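Putative hydrolase (PDB 3MCW) is probably a hydrolase of the isochorismatase family, related to nicotinamidases, although its substrate and reaction have not been established. Local coordinates at residues Gln46-Arg51 with Ala185-Ala190; Leu6-Asp11 with Ala140-Glu145; Ser122-Val127 with Asp164-Met169; Leu16-Gln21 with Glu128-Met133. All coordinates share one frame; numbering follows the deposited sequence.

Contact 1 of 4, residues Gln46-Arg51 with Ala185-Ala190; sequences QAWRAR and ADILAA. With EDO (1,2-ethanediol), chain K.
R51 NH1 donates to O2 of a 1,2-ethanediol, probably left by the crystallisation liquor, at 2.7 Å with an N-H...O angle of 156°. The same side chain reaches across the contact through water: R51 NH2 gives a hydrogen bond to a water that in turn donates to L188 O at 3.1 Å. Diol oxygen and water both lie at the edge of the guanidinium, in its plane, while the diol oxygen also rests close to the arginine's own methylenes, 3.3 Å from R51 CD. The extended chain from CG to NE carries the group away from helix 37-51 to this position.

Direct contact between the helices is apolar. A47 CB meets L188 CD2 at 3.5 Å, tighter than an ordinary carbon-carbon approach, so the packing is tight at this point, where a methyl meets one leucine branch. These helices lie on the same face of the parallel sheet of an alpha/beta/alpha fold, as W48 and I187 both touch V117 of central strand 115-121. W48 presents the edge of its six-membered ring to I187: CH2 is 3.7 Å from I187 CG2, which is near the ring plane, and the side chains cross at about a right angle. With CG1 beside the backbone N (chi1 -72°), I187 turns CG2 anti to that nitrogen, and it is this branch that meets the indole edge. The indole NE1, at another part of the ring's edge, is hydrogen-bonded to P13 O.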
loop_
_atom_site.group_PDB
_atom_site.type_symbol
_atom_site.label_atom_id
_atom_site.label_comp_id
_atom_site.label_asym_id
_atom_site.label_seq_id
_atom_site.Cartn_x
_atom_site.Cartn_y
_atom_site.Cartn_z
ATOM N N GLN A 46 17.644 -19.836 6.401
ATOM C CA GLN A 46 18.501 -20.806 7.080
ATOM C C GLN A 46 18.680 -20.461 8.551
ATOM O O GLN A 46 18.655 -21.347 9.409
ATOM C CB GLN A 46 19.871 -20.912 6.425
ATOM C CG GLN A 46 20.681 -22.102 6.999
ATOM C CD GLN A 46 22.083 -22.180 6.489
ATOM O OE1 GLN A 46 22.500 -23.186 5.922
ATOM N NE2 GLN A 46 22.839 -21.137 6.703
ATOM N N ALA A 47 18.868 -19.177 8.869
ATOM C CA ALA A 47 18.996 -18.755 10.240
ATOM C C ALA A 47 17.722 -19.017 11.032
ATOM O O ALA A 47 17.786 -19.471 12.192
ATOM C CB ALA A 47 19.397 -17.306 10.321
ATOM N N TRP A 48 16.568 -18.719 10.442
ATOM C CA TRP A 48 15.288 -18.964 11.099
ATOM C C TRP A 48 15.116 -20.442 11.384
ATOM O O TRP A 48 14.665 -20.821 12.473
ATOM C CB TRP A 48 14.121 -18.366 10.298
ATOM C CG TRP A 48 13.546 -17.121 10.912
ATOM C CD1 TRP A 48 12.382 -17.076 11.614
ATOM C CD2 TRP A 48 14.088 -15.793 10.935
ATOM N NE1 TRP A 48 12.177 -15.810 12.092
ATOM C CE2 TRP A 48 13.211 -15.009 11.699
ATOM C CE3 TRP A 48 15.212 -15.171 10.360
ATOM C CZ2 TRP A 48 13.398 -13.644 11.894
ATOM C CZ3 TRP A 48 15.430 -13.821 10.588
ATOM C CH2 TRP A 48 14.506 -13.060 11.343
ATOM N N ARG A 49 15.394 -21.277 10.406
ATOM C CA ARG A 49 15.293 -22.722 10.571
ATOM C C ARG A 49 16.254 -23.219 11.655
ATOM O O ARG A 49 15.870 -24.003 12.517
ATOM C CB ARG A 49 15.573 -23.435 9.251
ATOM C CG ARG A 49 14.466 -23.309 8.244
ATOM C CD ARG A 49 14.915 -23.837 6.906
ATOM N NE ARG A 49 13.784 -23.882 5.971
ATOM C CZ ARG A 49 13.868 -24.009 4.662
ATOM N NH1 ARG A 49 15.023 -24.037 4.034
ATOM N NH2 ARG A 49 12.751 -24.116 3.957
ATOM N N ALA A 50 17.500 -22.769 11.605
ATOM C CA ALA A 50 18.517 -23.221 12.549
ATOM C C ALA A 50 18.142 -22.842 13.974
ATOM O O ALA A 50 18.419 -23.600 14.890
ATOM C CB ALA A 50 19.877 -22.653 12.157
ATOM N N ARG A 51 17.492 -21.692 14.153
ATOM C CA ARG A 51 17.113 -21.183 15.458
ATOM C C ARG A 51 15.724 -21.652 15.882
ATOM O O ARG A 51 15.315 -21.406 17.030
ATOM C CB ARG A 51 17.212 -19.659 15.482
ATOM C CG ARG A 51 18.655 -19.124 15.425
ATOM C CD ARG A 51 18.642 -17.614 15.360
ATOM N NE ARG A 51 19.977 -17.005 15.290
ATOM C CZ ARG A 51 20.816 -16.875 16.301
ATOM N NH1 ARG A 51 20.505 -17.323 17.516
ATOM N NH2 ARG A 51 22.011 -16.299 16.107
ATOM N N ALA A 185 21.930 -8.344 7.181
ATOM C CA ALA A 185 23.059 -8.496 8.111
ATOM C C ALA A 185 22.657 -7.968 9.482
ATOM O O ALA A 185 23.020 -8.569 10.517
ATOM C CB ALA A 185 24.306 -7.813 7.593
ATOM N N ASP A 186 21.972 -6.831 9.532
ATOM C CA ASP A 186 21.455 -6.177 10.772
ATOM C C ASP A 186 20.575 -7.161 11.535
ATOM O O ASP A 186 20.593 -7.317 12.749
ATOM C CB ASP A 186 20.513 -4.945 10.484
ATOM C CG ASP A 186 21.176 -3.790 9.685
ATOM O OD1 ASP A 186 22.408 -3.575 9.867
ATOM O OD2 ASP A 186 20.442 -3.089 8.898
ATOM N N ILE A 187 19.672 -7.746 10.763
ATOM C CA ILE A 187 18.665 -8.661 11.285
ATOM C C ILE A 187 19.361 -9.903 11.898
ATOM O O ILE A 187 19.038 -10.341 13.008
ATOM C CB ILE A 187 17.685 -9.053 10.172
ATOM C CG1 ILE A 187 16.769 -7.872 9.832
ATOM C CG2 ILE A 187 16.888 -10.284 10.608
ATOM C CD1 ILE A 187 16.165 -7.927 8.446
ATOM N N LEU A 188 20.314 -10.474 11.170
ATOM C CA LEU A 188 21.005 -11.666 11.633
ATOM C C LEU A 188 21.778 -11.369 12.889
ATOM O O LEU A 188 21.800 -12.203 13.806
ATOM C CB LEU A 188 21.911 -12.217 10.532
ATOM C CG LEU A 188 21.197 -12.800 9.308
ATOM C CD1 LEU A 188 22.225 -13.086 8.194
ATOM C CD2 LEU A 188 20.373 -14.049 9.676
ATOM N N ALA A 189 22.395 -10.198 12.974
ATOM C CA ALA A 189 23.099 -9.809 14.193
ATOM C C ALA A 189 22.116 -9.671 15.352
ATOM O O ALA A 189 22.385 -10.103 16.478
ATOM C CB ALA A 189 23.858 -8.518 13.966
ATOM N N ALA A 190 20.948 -9.092 15.087
ATOM C CA ALA A 190 19.943 -8.883 16.136
ATOM C C ALA A 190 19.411 -10.211 16.686
ATOM O O ALA A 190 19.120 -10.313 17.898
ATOM C CB ALA A 190 18.791 -8.024 15.621
HETATM C C1 EDO K . 17.079 -16.522 19.508
HETATM O O1 EDO K . 17.287 -16.822 20.907
HETATM C C2 EDO K . 17.038 -17.796 18.729
HETATM O O2 EDO K . 18.326 -18.392 18.594
HETATM O O HOH W 1 21.636 -15.178 13.147
#

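Contact 2 of 4, residues Leu6-Asp11 with Ala140-Glu145; sequences LRFSSD and AVCLAE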
loop_
_atom_site.group_PDB
_atom_site.type_symbol
_atom_site.label_atom_id
_atom_site.label_comp_id
_atom_site.label_asym_id
_atom_site.label_seq_id
_atom_site.Cartn_x
_atom_site.Cartn_y
_atom_site.Cartn_z
ATOM N N LEU A 6 19.655 -2.316 15.429
ATOM C CA LEU A 6 18.415 -3.073 15.519
ATOM C C LEU A 6 18.394 -4.068 16.663
ATOM O O LEU A 6 19.319 -4.843 16.853
ATOM C CB LEU A 6 18.147 -3.831 14.220
ATOM C CG LEU A 6 16.903 -4.726 14.179
ATOM C CD1 LEU A 6 15.623 -3.901 14.177
ATOM C CD2 LEU A 6 16.974 -5.623 12.958
ATOM N N ARG A 7 17.300 -4.015 17.387
ATOM C CA ARG A 7 17.024 -4.925 18.470
ATOM C C ARG A 7 15.559 -5.363 18.374
ATOM O O ARG A 7 14.663 -4.525 18.285
ATOM C CB ARG A 7 17.321 -4.224 19.811
ATOM C CG ARG A 7 16.927 -4.962 21.082
ATOM C CD ARG A 7 16.944 -4.035 22.305
ATOM N NE ARG A 7 16.524 -4.734 23.522
ATOM N N PHE A 8 15.314 -6.672 18.369
ATOM C CA PHE A 8 13.957 -7.182 18.396
ATOM C C PHE A 8 13.355 -6.928 19.757
ATOM O O PHE A 8 14.044 -7.001 20.767
ATOM C CB PHE A 8 13.919 -8.674 18.053
ATOM C CG PHE A 8 14.262 -8.944 16.640
ATOM C CD1 PHE A 8 13.394 -8.511 15.633
ATOM C CD2 PHE A 8 15.430 -9.555 16.269
ATOM C CE1 PHE A 8 13.664 -8.689 14.300
ATOM C CE2 PHE A 8 15.689 -9.755 14.882
ATOM C CZ PHE A 8 14.790 -9.308 13.936
ATOM N N SER A 9 12.076 -6.580 19.753
ATOM C CA SER A 9 11.341 -6.335 20.989
ATOM C C SER A 9 10.807 -7.637 21.582
ATOM O O SER A 9 10.506 -7.706 22.769
ATOM C CB SER A 9 10.193 -5.360 20.739
ATOM O OG SER A 9 9.330 -5.844 19.730
ATOM N N SER A 10 10.680 -8.671 20.734
ATOM C CA SER A 10 10.213 -9.987 21.157
ATOM C C SER A 10 11.291 -11.039 20.938
ATOM O O SER A 10 12.300 -10.766 20.298
ATOM C CB SER A 10 8.954 -10.411 20.374
ATOM O OG SER A 10 9.250 -11.058 19.143
ATOM N N ASP A 11 11.084 -12.226 21.510
ATOM C CA ASP A 11 12.008 -13.338 21.341
ATOM C C ASP A 11 11.558 -14.290 20.217
ATOM O O ASP A 11 12.133 -15.373 20.033
ATOM C CB ASP A 11 12.262 -14.104 22.639
ATOM C CG ASP A 11 11.026 -14.813 23.175
ATOM O OD1 ASP A 11 9.962 -14.832 22.530
ATOM O OD2 ASP A 11 11.137 -15.337 24.296
ATOM N N ALA A 140 4.740 -4.817 14.185
ATOM C CA ALA A 140 6.084 -4.217 14.169
ATOM C C ALA A 140 6.855 -4.910 13.044
ATOM O O ALA A 140 7.218 -6.073 13.164
ATOM C CB ALA A 140 6.754 -4.422 15.487
ATOM N N VAL A 141 7.108 -4.186 11.967
ATOM C CA VAL A 141 7.660 -4.773 10.756
ATOM C C VAL A 141 9.074 -4.282 10.496
ATOM O O VAL A 141 9.343 -3.080 10.505
ATOM C CB VAL A 141 6.806 -4.430 9.515
ATOM C CG1 VAL A 141 7.411 -5.031 8.276
ATOM C CG2 VAL A 141 5.366 -4.846 9.733
ATOM N N CYS A 142 9.978 -5.239 10.277
ATOM C CA CYS A 142 11.332 -4.956 9.736
ATOM C C CYS A 142 11.335 -5.462 8.317
ATOM O O CYS A 142 11.108 -6.640 8.065
ATOM C CB CYS A 142 12.463 -5.687 10.472
ATOM S SG CYS A 142 12.654 -5.249 12.188
ATOM N N LEU A 143 11.607 -4.571 7.370
ATOM C CA LEU A 143 11.661 -4.915 5.959
ATOM C C LEU A 143 13.115 -5.118 5.581
ATOM O O LEU A 143 13.913 -4.164 5.629
ATOM C CB LEU A 143 11.013 -3.801 5.130
ATOM C CG LEU A 143 10.994 -4.063 3.637
ATOM C CD1 LEU A 143 10.277 -5.336 3.269
ATOM C CD2 LEU A 143 10.293 -2.893 2.946
ATOM N N ALA A 144 13.496 -6.347 5.225
ATOM C CA ALA A 144 14.867 -6.706 4.859
ATOM C C ALA A 144 15.056 -6.352 3.398
ATOM O O ALA A 144 14.844 -7.169 2.497
ATOM C CB ALA A 144 15.143 -8.192 5.131
ATOM N N GLU A 145 15.460 -5.116 3.147
ATOM C CA GLU A 145 15.359 -4.576 1.795
ATOM C C GLU A 145 16.305 -5.239 0.789
ATOM O O GLU A 145 16.034 -5.287 -0.389
ATOM C CB GLU A 145 15.487 -3.047 1.780
ATOM C CG GLU A 145 16.833 -2.531 2.173
ATOM C CD GLU A 145 17.829 -2.482 1.023
ATOM O OE1 GLU A 145 17.417 -2.358 -0.148
ATOM O OE2 GLU A 145 19.047 -2.545 1.321
#
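The sulfur of C142 sits between two side chains of the 6-11 loop, a leucine methyl and an aromatic ring, and their directions define the contact. L6 CD1 approaches it at 3.8 Å and F8 CE1 at 4.2 Å; measured at SG, these two carbons lie roughly at right angles, so the sulfur fits into a corner and is not pinched along one line.

F8 takes part obliquely. C142 SG is 5.3 Å from the centroid of the F8 ring and 60° off its normal, an oblique Cys sulfur-aromatic contact with CE1 as the nearest ring atom. The cysteine was modelled in two conformers, and the description holds for the one with chi1 -63°, in which SG is anti to the carbonyl carbon. L6 forms the other wall of the corner: its CG is anti to the backbone N (chi1 177°), which brings CD1 over to the strand.

Neither segment hydrogen-bonds to the other. The loop is fastened instead by E115, which accepts from S9 N and also bonds S10 OG. F8 and L6 further lean on helix 184-191, through A190 and L191 and through I187 respectively. V141 and L143, whose CB atoms leave the strand on the other face, pack on helix 123-136. The contact is thus that of an N-terminal loop closing one face of the central parallel sheet, beside the last helix, in a three-layer alpha/beta/alpha fold.

Contact 3 of 4, residues Ser122-Val127 with Asp164-Met169; sequences STSNSV and DEVHAM. With EDO (1,2-ethanediol), chain I.
The start of helix 123-136, just after strand 115-121, is the element that meets helix 163-174 here. T123 OG1 and H167 ND1 form a hydrogen bond of 2.9 Å whose proton could lie on either atom; the hydroxyl lies at the imidazole edge, near the ring plane, and the two side chains cross at about a right angle. H167 CG stands anti to its backbone N (chi1 -174°), swinging the ring over to T123, and NE2 at the far end is held by E145 OE1. A second touch is S124 OG against V166 CG1 at 3.5 Å; that hydroxyl bonds to T150 OG1.

A cis peptide precedes S122, as in nicotinamidase-like members of the family, whose nucleophilic cysteine lies at the start of this helix; S126 probably occupies the corresponding place. S122 is the N-cap: its OG accepts a weak bond from N125 N at 3.0 Å (127°). S122 O takes N125 N and V127 N from opposite faces of its plane, the latter at 3.0 Å within a pi-type turn. N125 ND2 donates almost straight (167°) to O2 of a 1,2-ethanediol at 3.1 Å and also to OE2 of E177 of the second subunit; M169 of that subunit packs on V166.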
loop_
_atom_site.group_PDB
_atom_site.type_symbol
_atom_site.label_atom_id
_atom_site.label_comp_id
_atom_site.label_asym_id
_atom_site.label_seq_id
_atom_site.Cartn_x
_atom_site.Cartn_y
_atom_site.Cartn_z
ATOM N N SER A 122 7.331 -8.392 -5.369
ATOM C CA SER A 122 8.213 -7.264 -5.665
ATOM C C SER A 122 8.116 -6.210 -4.580
ATOM O O SER A 122 7.069 -6.017 -3.936
ATOM C CB SER A 122 7.895 -6.637 -6.992
ATOM O OG SER A 122 6.821 -5.763 -6.888
ATOM N N THR A 123 9.200 -5.469 -4.413
ATOM C CA THR A 123 9.253 -4.444 -3.365
ATOM C C THR A 123 8.035 -3.546 -3.416
ATOM O O THR A 123 7.457 -3.214 -2.378
ATOM C CB THR A 123 10.505 -3.571 -3.526
ATOM O OG1 THR A 123 11.629 -4.423 -3.747
ATOM C CG2 THR A 123 10.722 -2.694 -2.294
ATOM N N SER A 124 7.679 -3.096 -4.621
ATOM C CA SER A 124 6.709 -2.054 -4.832
ATOM C C SER A 124 5.286 -2.559 -5.065
ATOM O O SER A 124 4.370 -1.756 -5.107
ATOM C CB SER A 124 7.174 -1.220 -6.025
ATOM O OG SER A 124 7.472 -2.068 -7.132
ATOM N N ASN A 125 5.101 -3.876 -5.227
ATOM C CA ASN A 125 3.795 -4.444 -5.484
ATOM C C ASN A 125 3.355 -5.275 -4.269
ATOM O O ASN A 125 2.894 -4.686 -3.286
ATOM C CB ASN A 125 3.722 -5.119 -6.848
ATOM C CG ASN A 125 2.287 -5.382 -7.253
ATOM O OD1 ASN A 125 1.352 -4.808 -6.686
ATOM N ND2 ASN A 125 2.107 -6.181 -8.255
ATOM N N SER A 126 3.504 -6.597 -4.285
ATOM C CA SER A 126 2.995 -7.392 -3.180
ATOM C C SER A 126 3.705 -7.168 -1.861
ATOM O O SER A 126 3.077 -7.267 -0.800
ATOM C CB SER A 126 2.977 -8.868 -3.552
ATOM O OG SER A 126 1.975 -9.137 -4.524
ATOM N N VAL A 127 5.017 -6.909 -1.884
ATOM C CA VAL A 127 5.710 -6.621 -0.626
ATOM C C VAL A 127 5.151 -5.317 -0.016
ATOM O O VAL A 127 4.721 -5.304 1.121
ATOM C CB VAL A 127 7.228 -6.536 -0.792
ATOM C CG1 VAL A 127 7.882 -6.082 0.462
ATOM C CG2 VAL A 127 7.802 -7.914 -1.228
ATOM N N ASP A 164 16.018 -0.045 -9.482
ATOM C CA ASP A 164 16.663 0.600 -8.330
ATOM C C ASP A 164 15.892 1.826 -7.848
ATOM O O ASP A 164 15.681 2.045 -6.662
ATOM C CB ASP A 164 18.102 1.021 -8.668
ATOM C CG ASP A 164 19.004 -0.164 -8.901
ATOM O OD1 ASP A 164 19.552 -0.224 -10.013
ATOM O OD2 ASP A 164 19.155 -1.018 -7.999
ATOM N N GLU A 165 15.480 2.663 -8.808
ATOM C CA GLU A 165 14.750 3.879 -8.477
ATOM C C GLU A 165 13.375 3.552 -7.912
ATOM O O GLU A 165 12.919 4.202 -6.975
ATOM C CB GLU A 165 14.635 4.767 -9.714
ATOM C CG GLU A 165 15.952 5.388 -10.145
ATOM C CD GLU A 165 15.823 6.156 -11.443
ATOM O OE1 GLU A 165 15.381 5.626 -12.462
ATOM O OE2 GLU A 165 16.182 7.343 -11.406
ATOM N N VAL A 166 12.694 2.580 -8.498
ATOM C CA VAL A 166 11.380 2.145 -8.012
ATOM C C VAL A 166 11.501 1.645 -6.576
ATOM O O VAL A 166 10.714 2.006 -5.707
ATOM C CB VAL A 166 10.778 1.076 -8.958
ATOM C CG1 VAL A 166 9.505 0.475 -8.382
ATOM C CG2 VAL A 166 10.558 1.647 -10.361
ATOM N N HIS A 167 12.487 0.796 -6.349
ATOM C CA HIS A 167 12.781 0.239 -5.032
ATOM C C HIS A 167 13.034 1.367 -4.033
ATOM O O HIS A 167 12.491 1.369 -2.936
ATOM C CB HIS A 167 14.010 -0.688 -5.180
ATOM C CG HIS A 167 14.410 -1.467 -3.978
ATOM N ND1 HIS A 167 13.971 -2.748 -3.715
ATOM C CD2 HIS A 167 15.335 -1.166 -3.042
ATOM C CE1 HIS A 167 14.597 -3.157 -2.609
ATOM N NE2 HIS A 167 15.423 -2.220 -2.178
ATOM N N ALA A 168 13.884 2.319 -4.399
ATOM C CA ALA A 168 14.248 3.405 -3.494
ATOM C C ALA A 168 13.037 4.272 -3.110
ATOM O O ALA A 168 12.963 4.764 -1.979
ATOM C CB ALA A 168 15.322 4.258 -4.130
HETATM N N MSE A 169 12.124 4.464 -4.056
HETATM C CA MSE A 169 10.937 5.262 -3.775
HETATM C C MSE A 169 10.005 4.499 -2.833
HETATM O O MSE A 169 9.463 5.069 -1.869
HETATM C CB MSE A 169 10.273 5.739 -5.084
HETATM C CG MSE A 169 11.105 6.810 -5.796
HETATM SE SE MSE A 169 10.381 7.536 -7.454
HETATM C CE MSE A 169 9.115 8.646 -6.630
HETATM C C1 EDO I . 6.022 -9.517 -9.817
HETATM O O1 EDO I . 5.117 -10.479 -10.366
HETATM C C2 EDO I . 5.557 -8.130 -10.167
HETATM O O2 EDO I . 4.724 -7.606 -9.155
#

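Contact 4 of 4, residues Leu16-Gln21 with Glu128-Met133; sequences LLIDMQ and EATVRM
T130 CG2 is the methyl on which two strand side chains converge. I18 CD1 comes to 3.8 Å from it and L16 CD2 to 4.1 Å, each meeting the threonine tip to tip, with no polar bond between the segments. The threonine torsion makes this possible: with CG2 anti to the backbone N (chi1 -61° for OG1), the methyl faces the strand and the hydroxyl turns to its own helix. I18 was modelled in two conformers, so its distance applies to one of them.

In the next shell, T130 OG1 is hydrogen-bonded to S126 O, one turn earlier, and to A98 N, which satisfies a hydroxyl in a buried place and holds chi1, so that the methyl stays turned to the strand. L16 and I18 belong to strand 14-18, bonded in parallel to strand 115-121, and helix 123-136 covers this face, the usual strand-helix layering of an isochorismatase-type alpha/beta domain. At the strand's C-terminal end the chain enters a loop in which D19 adopts left-handed backbone angles (60°/35°) and pairs with K93; these two probably correspond to the aspartate and lysine of the Asp-Lys-Cys catalytic triad of nicotinamidase-like relatives.

On the side of helix 123-136 facing the partner chain, R132 grips E128 side-on. NE at 2.9 Å and NH2 at 2.8 Å both reach the single oxygen E128 OE2, which lies in the guanidinium plane, the NE bond using its anti lone pair. The other carboxylate oxygen, E128 OE1, is bonded to S170 OG. R132 NH2 also donates to S124 O of the second subunit, tying this salt bridge to the dimer interface.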
loop_
_atom_site.group_PDB
_atom_site.type_symbol
_atom_site.label_atom_id
_atom_site.label_comp_id
_atom_site.label_asym_id
_atom_site.label_seq_id
_atom_site.Cartn_x
_atom_site.Cartn_y
_atom_site.Cartn_z
ATOM N N LEU A 16 8.581 -13.657 7.176
ATOM C CA LEU A 16 7.518 -13.696 6.199
ATOM C C LEU A 16 8.115 -13.493 4.814
ATOM O O LEU A 16 8.564 -12.382 4.495
ATOM C CB LEU A 16 6.494 -12.584 6.512
ATOM C CG LEU A 16 5.190 -12.639 5.731
ATOM C CD1 LEU A 16 4.348 -13.819 6.169
ATOM C CD2 LEU A 16 4.414 -11.327 5.939
ATOM N N LEU A 17 8.205 -14.567 4.037
ATOM C CA LEU A 17 8.821 -14.555 2.692
ATOM C C LEU A 17 7.734 -14.490 1.639
ATOM O O LEU A 17 6.921 -15.399 1.557
ATOM C CB LEU A 17 9.692 -15.792 2.494
ATOM C CG LEU A 17 10.933 -15.880 3.363
ATOM C CD1 LEU A 17 11.692 -17.198 3.084
ATOM C CD2 LEU A 17 11.825 -14.678 3.185
ATOM N N ILE A 18 7.750 -13.443 0.824
ATOM C CA ILE A 18 6.647 -13.148 -0.084
ATOM C C ILE A 18 6.947 -13.480 -1.538
ATOM O O ILE A 18 7.799 -12.856 -2.178
ATOM C CB ILE A 18 6.201 -11.695 0.112
ATOM C CG1 ILE A 18 5.686 -11.496 1.548
ATOM C CG2 ILE A 18 5.193 -11.285 -1.008
ATOM C CD1 ILE A 18 5.411 -10.027 1.859
ATOM N N ASP A 19 6.219 -14.458 -2.040
ATOM C CA ASP A 19 6.052 -14.692 -3.460
ATOM C C ASP A 19 7.348 -14.977 -4.236
ATOM O O ASP A 19 7.466 -14.640 -5.407
ATOM C CB ASP A 19 5.291 -13.538 -4.141
ATOM C CG ASP A 19 3.888 -13.341 -3.641
ATOM O OD1 ASP A 19 3.382 -14.121 -2.832
ATOM O OD2 ASP A 19 3.270 -12.312 -4.062
HETATM N N MSE A 20 8.280 -15.657 -3.590
HETATM C CA MSE A 20 9.587 -15.965 -4.184
HETATM C C MSE A 20 9.469 -17.220 -5.042
HETATM O O MSE A 20 9.992 -18.273 -4.710
HETATM C CB MSE A 20 10.650 -16.081 -3.106
HETATM C CG MSE A 20 10.984 -14.732 -2.518
HETATM SE SE MSE A 20 11.951 -13.567 -3.746
HETATM C CE MSE A 20 13.662 -14.506 -3.239
ATOM N N GLN A 21 8.771 -17.054 -6.150
ATOM C CA GLN A 21 8.385 -18.088 -7.089
ATOM C C GLN A 21 9.100 -17.860 -8.415
ATOM O O GLN A 21 9.529 -16.754 -8.752
ATOM C CB GLN A 21 6.872 -18.131 -7.254
ATOM C CG GLN A 21 6.148 -18.619 -6.010
ATOM C CD GLN A 21 4.720 -18.133 -5.951
ATOM O OE1 GLN A 21 4.448 -17.091 -5.345
ATOM N NE2 GLN A 21 3.799 -18.868 -6.596
ATOM N N GLU A 128 5.110 -4.245 -0.797
ATOM C CA GLU A 128 4.592 -2.979 -0.309
ATOM C C GLU A 128 3.128 -3.111 0.141
ATOM O O GLU A 128 2.787 -2.551 1.193
ATOM C CB GLU A 128 4.753 -1.907 -1.366
ATOM C CG GLU A 128 4.206 -0.562 -0.940
ATOM C CD GLU A 128 4.770 0.624 -1.687
ATOM O OE1 GLU A 128 5.613 0.461 -2.586
ATOM O OE2 GLU A 128 4.297 1.712 -1.320
ATOM N N ALA A 129 2.295 -3.797 -0.613
ATOM C CA ALA A 129 0.881 -3.929 -0.209
ATOM C C ALA A 129 0.772 -4.614 1.144
ATOM O O ALA A 129 0.002 -4.218 2.030
ATOM C CB ALA A 129 0.101 -4.723 -1.256
ATOM N N THR A 130 1.576 -5.668 1.329
ATOM C CA THR A 130 1.570 -6.428 2.562
ATOM C C THR A 130 2.103 -5.617 3.727
ATOM O O THR A 130 1.538 -5.644 4.823
ATOM C CB THR A 130 2.340 -7.743 2.365
ATOM O OG1 THR A 130 1.724 -8.543 1.355
ATOM C CG2 THR A 130 2.384 -8.551 3.631
ATOM N N VAL A 131 3.216 -4.916 3.518
ATOM C CA VAL A 131 3.824 -4.139 4.583
ATOM C C VAL A 131 2.957 -2.958 4.999
ATOM O O VAL A 131 2.834 -2.664 6.179
ATOM C CB VAL A 131 5.263 -3.692 4.216
ATOM C CG1 VAL A 131 5.825 -2.757 5.248
ATOM C CG2 VAL A 131 6.157 -4.908 4.047
ATOM N N ARG A 132 2.358 -2.255 4.036
ATOM C CA ARG A 132 1.494 -1.125 4.401
ATOM C C ARG A 132 0.364 -1.629 5.291
ATOM O O ARG A 132 0.055 -0.990 6.307
ATOM C CB ARG A 132 0.953 -0.383 3.193
ATOM C CG ARG A 132 1.963 0.478 2.470
ATOM C CD ARG A 132 1.309 1.315 1.381
ATOM N NE ARG A 132 2.222 2.133 0.593
ATOM C CZ ARG A 132 2.096 3.448 0.402
ATOM N NH1 ARG A 132 1.193 4.177 1.010
ATOM N NH2 ARG A 132 2.862 4.022 -0.515
HETATM N N MSE A 133 -0.274 -2.727 4.906
HETATM C CA MSE A 133 -1.341 -3.275 5.767
HETATM C C MSE A 133 -0.815 -3.748 7.094
HETATM O O MSE A 133 -1.425 -3.473 8.131
HETATM C CB MSE A 133 -2.123 -4.401 5.094
HETATM C CG MSE A 133 -3.076 -3.907 4.118
HETATM SE SE MSE A 133 -4.365 -5.251 3.518
HETATM C CE MSE A 133 -5.178 -5.743 5.219
#

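Overall arrangement
Contacts 3 and 4 share helix 123-136, their centres about 11 Å apart, and both touch the second subunit. Between them lies the presumed catalytic pocket: S126 OG of contact 3 is 3.5 Å from D19 OD2 of contact 4, a weak hydrogen bond, and K93 bonds to both. Contacts 1 and 2 adjoin each other on the opposite face of the sheet, with A190 CB 3.6 Å from F8 CE2 and I187 CD1 3.5 Å from A144 CB. Strand 140-149 joins the two regions: E145 OE1, from contact 2, lies 2.8 Å from H167 NE2 of contact 3, although those contact centres are about 19 Å apart. Contacts 1 and 3 do not touch; their nearest atoms are about 12 Å apart.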